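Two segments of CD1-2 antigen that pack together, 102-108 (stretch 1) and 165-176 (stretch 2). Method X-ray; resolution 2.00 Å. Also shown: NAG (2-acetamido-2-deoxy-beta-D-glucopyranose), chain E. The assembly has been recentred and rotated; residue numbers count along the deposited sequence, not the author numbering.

Stretch 1 102-108: HTGCKLY
Stretch 2, residues 165-176: IFSSSFPNYILM

This is a small, mainly apolar packing of a helix across one face of a β-strand, burying 372 Å² in total, with no hydrogen bond between the two stretches. The strand spans 102-107 in extended conformation, from phi/psi -121/120 at H102 to -110/110 at L107, before Y108 leaves it. The helix covers 165-176 and runs on at both ends. Their axes approach to 9.0 Å, with N-to-C directions 66° apart (signed crossing angle -66°). Two pairs fix the register: C105 CA lies 6.8 Å from F166 CA, and L107 CA lies 7.2 Å from P171 CA.

Strand alternation sets the first rule. T103, C105 and L107 send CA-to-CB toward the helix, K106 points away, and G104 has no side chain. On the helix, F170 and I174, one turn apart, point toward the strand, while the CA-to-CB bonds of F166, P171 and L175 point sideways, though the ends of F166 and L175 come nearer.

The helix is not regular. A wider pi-type turn at 165-169 is closed by F170 N to I165 O at 2.8 Å, and a kink falls at P171, whose ring nitrogen has no hydrogen to donate. Regular i to i+4 bonding then holds the rest, as in I174 N to F170 O at 3.0 Å. F166 O, buried by the contact, finds no polar partner; C105 SG lies 4.2 Å from that F166 O.

C105 (chi1 t) is the hub. C105 SG lies 4.0 Å from F170 CB, 4.2 Å from P171 CD and 3.9 Å from I174 CD1, so one compact sulfur touches three helix side chains. I174 (m, t) extends CD1 to 3.6 Å from C105 O and to 3.9 Å from L107 CG, bridging two strand residues.

At one end, T103 (m) places CG2 3.4 Å from F166 CZ, at the edge of that ring and near its plane. F166 has chi1 m and chi2 -64°, and F166 CE1 reaches 3.8 Å from G104 O. F170 (chi1 m, chi2 -8°) likewise presents its edge to T103, with F170 CE2 4.4 Å from T103 CG2.

At the other end, L107 (m, t) sets CD2 4.2 Å from P171 CB and CD1 3.9 Å from P171 O. L107 CD1 also meets L175 CD1 at a tight 3.4 Å; L175, with chi1 between wells at -105° and chi2 p, closes the contact at the surface. Y108 (chi1 m), the residue after L107, has no contact with the helix; NAG O6 lies over one face of its ring, 3.6 Å from Y108 CD1.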

# COMPACT_ATOMS: atom_id res chain seq x y z
N HIS A 102 -6.80 -6.05 10.06
CA HIS A 102 -6.71 -6.37 8.64
C HIS A 102 -7.61 -7.57 8.39
O HIS A 102 -7.43 -8.62 8.98
CB HIS A 102 -5.26 -6.67 8.25
CG HIS A 102 -5.08 -7.00 6.80
ND1 HIS A 102 -4.00 -7.72 6.34
CD2 HIS A 102 -5.85 -6.71 5.71
CE1 HIS A 102 -4.10 -7.86 5.02
NE2 HIS A 102 -5.22 -7.27 4.62
N THR A 103 -8.60 -7.36 7.52
CA THR A 103 -9.57 -8.36 7.14
C THR A 103 -9.51 -8.56 5.61
O THR A 103 -9.22 -7.62 4.87
CB THR A 103 -10.98 -7.88 7.54
OG1 THR A 103 -11.02 -7.60 8.94
CG2 THR A 103 -12.02 -8.92 7.22
N GLY A 104 -9.82 -9.77 5.15
CA GLY A 104 -9.91 -10.05 3.72
C GLY A 104 -10.88 -11.15 3.35
O GLY A 104 -11.16 -12.03 4.16
N CYS A 105 -11.37 -11.09 2.11
CA CYS A 105 -12.23 -12.11 1.51
C CYS A 105 -11.84 -12.22 0.03
O CYS A 105 -11.99 -11.24 -0.72
CB CYS A 105 -13.71 -11.72 1.64
SG CYS A 105 -14.92 -12.93 1.05
N LYS A 106 -11.33 -13.38 -0.37
CA LYS A 106 -11.00 -13.66 -1.76
C LYS A 106 -11.97 -14.71 -2.30
O LYS A 106 -12.27 -15.68 -1.60
CB LYS A 106 -9.58 -14.20 -1.87
CG LYS A 106 -8.94 -14.12 -3.25
CD LYS A 106 -7.42 -14.31 -3.16
CE LYS A 106 -6.66 -13.27 -4.00
NZ LYS A 106 -5.23 -13.07 -3.57
N LEU A 107 -12.47 -14.50 -3.52
CA LEU A 107 -13.26 -15.53 -4.23
C LEU A 107 -12.52 -16.12 -5.43
O LEU A 107 -12.32 -15.45 -6.45
CB LEU A 107 -14.61 -14.97 -4.72
CG LEU A 107 -15.57 -14.15 -3.84
CD1 LEU A 107 -16.96 -14.23 -4.45
CD2 LEU A 107 -15.62 -14.64 -2.40
N TYR A 108 -12.13 -17.39 -5.30
CA TYR A 108 -11.54 -18.14 -6.41
C TYR A 108 -12.66 -18.62 -7.31
O TYR A 108 -13.75 -18.96 -6.84
CB TYR A 108 -10.72 -19.34 -5.90
CG TYR A 108 -9.66 -18.96 -4.88
CD1 TYR A 108 -8.42 -18.47 -5.27
CD2 TYR A 108 -9.92 -19.09 -3.51
CE1 TYR A 108 -7.46 -18.11 -4.34
CE2 TYR A 108 -8.96 -18.74 -2.57
CZ TYR A 108 -7.74 -18.25 -2.99
OH TYR A 108 -6.79 -17.90 -2.05
N ILE A 165 -20.85 -13.02 7.80
CA ILE A 165 -20.18 -11.94 7.10
C ILE A 165 -19.35 -12.48 5.94
O ILE A 165 -19.49 -12.03 4.81
CB ILE A 165 -19.29 -11.15 8.07
CG1 ILE A 165 -20.11 -10.15 8.90
CG2 ILE A 165 -18.21 -10.41 7.35
CD1 ILE A 165 -19.21 -9.16 9.69
N PHE A 166 -18.50 -13.46 6.24
CA PHE A 166 -17.55 -14.00 5.27
C PHE A 166 -18.15 -15.02 4.31
O PHE A 166 -17.59 -15.24 3.24
CB PHE A 166 -16.33 -14.61 5.98
CG PHE A 166 -15.48 -13.59 6.68
CD1 PHE A 166 -14.82 -12.60 5.96
CD2 PHE A 166 -15.34 -13.63 8.06
CE1 PHE A 166 -14.04 -11.65 6.60
CE2 PHE A 166 -14.57 -12.69 8.72
CZ PHE A 166 -13.92 -11.69 7.99
N SER A 167 -19.27 -15.63 4.69
CA SER A 167 -19.95 -16.63 3.84
C SER A 167 -21.01 -16.04 2.93
O SER A 167 -21.32 -16.61 1.87
CB SER A 167 -20.62 -17.72 4.70
OG SER A 167 -19.71 -18.25 5.63
N SER A 168 -21.61 -14.93 3.36
CA SER A 168 -22.77 -14.40 2.67
C SER A 168 -22.58 -12.94 2.29
O SER A 168 -22.69 -12.59 1.12
CB SER A 168 -24.03 -14.57 3.53
OG SER A 168 -25.09 -13.76 3.03
N SER A 169 -22.29 -12.11 3.29
CA SER A 169 -22.32 -10.66 3.10
C SER A 169 -21.23 -10.17 2.17
O SER A 169 -21.53 -9.50 1.17
CB SER A 169 -22.29 -9.95 4.46
OG SER A 169 -23.48 -10.23 5.19
N PHE A 170 -19.98 -10.52 2.47
CA PHE A 170 -18.85 -10.05 1.65
C PHE A 170 -18.79 -10.66 0.24
O PHE A 170 -18.52 -9.91 -0.71
CB PHE A 170 -17.49 -10.20 2.38
CG PHE A 170 -17.33 -9.30 3.58
CD1 PHE A 170 -18.26 -8.31 3.88
CD2 PHE A 170 -16.21 -9.44 4.39
CE1 PHE A 170 -18.09 -7.46 4.99
CE2 PHE A 170 -16.02 -8.61 5.51
CZ PHE A 170 -16.96 -7.61 5.81
N PRO A 171 -19.02 -11.99 0.08
CA PRO A 171 -19.13 -12.60 -1.25
C PRO A 171 -20.17 -11.99 -2.21
O PRO A 171 -19.85 -11.76 -3.38
CB PRO A 171 -19.48 -14.07 -0.94
CG PRO A 171 -18.86 -14.30 0.35
CD PRO A 171 -19.07 -13.03 1.12
N ASN A 172 -21.41 -11.78 -1.75
CA ASN A 172 -22.42 -11.04 -2.53
C ASN A 172 -21.98 -9.62 -2.94
O ASN A 172 -22.23 -9.19 -4.06
CB ASN A 172 -23.76 -10.98 -1.78
CG ASN A 172 -24.57 -12.26 -1.92
OD1 ASN A 172 -24.06 -13.37 -1.69
ND2 ASN A 172 -25.85 -12.13 -2.30
N TYR A 173 -21.32 -8.92 -2.02
CA TYR A 173 -20.81 -7.56 -2.24
C TYR A 173 -19.73 -7.50 -3.34
O TYR A 173 -19.82 -6.66 -4.25
CB TYR A 173 -20.27 -7.02 -0.91
CG TYR A 173 -19.93 -5.55 -0.86
CD1 TYR A 173 -20.74 -4.57 -1.44
CD2 TYR A 173 -18.80 -5.13 -0.18
CE1 TYR A 173 -20.40 -3.19 -1.36
CE2 TYR A 173 -18.46 -3.78 -0.10
CZ TYR A 173 -19.26 -2.83 -0.69
OH TYR A 173 -18.88 -1.50 -0.57
N ILE A 174 -18.75 -8.39 -3.26
CA ILE A 174 -17.68 -8.51 -4.27
C ILE A 174 -18.29 -8.69 -5.67
O ILE A 174 -17.90 -8.01 -6.64
CB ILE A 174 -16.75 -9.71 -3.96
CG1 ILE A 174 -15.92 -9.44 -2.70
CG2 ILE A 174 -15.82 -9.99 -5.12
CD1 ILE A 174 -15.21 -10.68 -2.12
N LEU A 175 -19.26 -9.61 -5.75
CA LEU A 175 -19.94 -9.97 -6.98
C LEU A 175 -20.64 -8.79 -7.63
O LEU A 175 -20.50 -8.55 -8.83
CB LEU A 175 -20.94 -11.09 -6.69
CG LEU A 175 -20.56 -12.50 -7.15
CD1 LEU A 175 -19.20 -12.91 -6.60
CD2 LEU A 175 -21.64 -13.49 -6.74
N MET A 176 -21.39 -8.04 -6.82
CA MET A 176 -22.07 -6.84 -7.29
C MET A 176 -21.07 -5.74 -7.69
O MET A 176 -21.27 -5.06 -8.70
CB MET A 176 -23.11 -6.37 -6.26
CG MET A 176 -24.22 -7.42 -6.01
SD MET A 176 -25.63 -6.99 -4.93
CE MET A 176 -26.82 -6.35 -6.12
C1 NAG E . -9.83 -24.56 -5.70
C2 NAG E . -8.90 -25.78 -5.68
C3 NAG E . -8.10 -25.79 -4.37
C4 NAG E . -7.33 -24.47 -4.21
C5 NAG E . -8.25 -23.26 -4.45
C6 NAG E . -7.43 -21.97 -4.52
C7 NAG E . -9.59 -27.70 -7.03
C8 NAG E . -9.16 -29.14 -6.97
N2 NAG E . -9.62 -27.03 -5.87
O3 NAG E . -7.20 -26.87 -4.37
O4 NAG E . -6.74 -24.38 -2.93
O5 NAG E . -9.01 -23.40 -5.64
O6 NAG E . -6.95 -21.76 -5.83
O7 NAG E . -9.90 -27.20 -8.11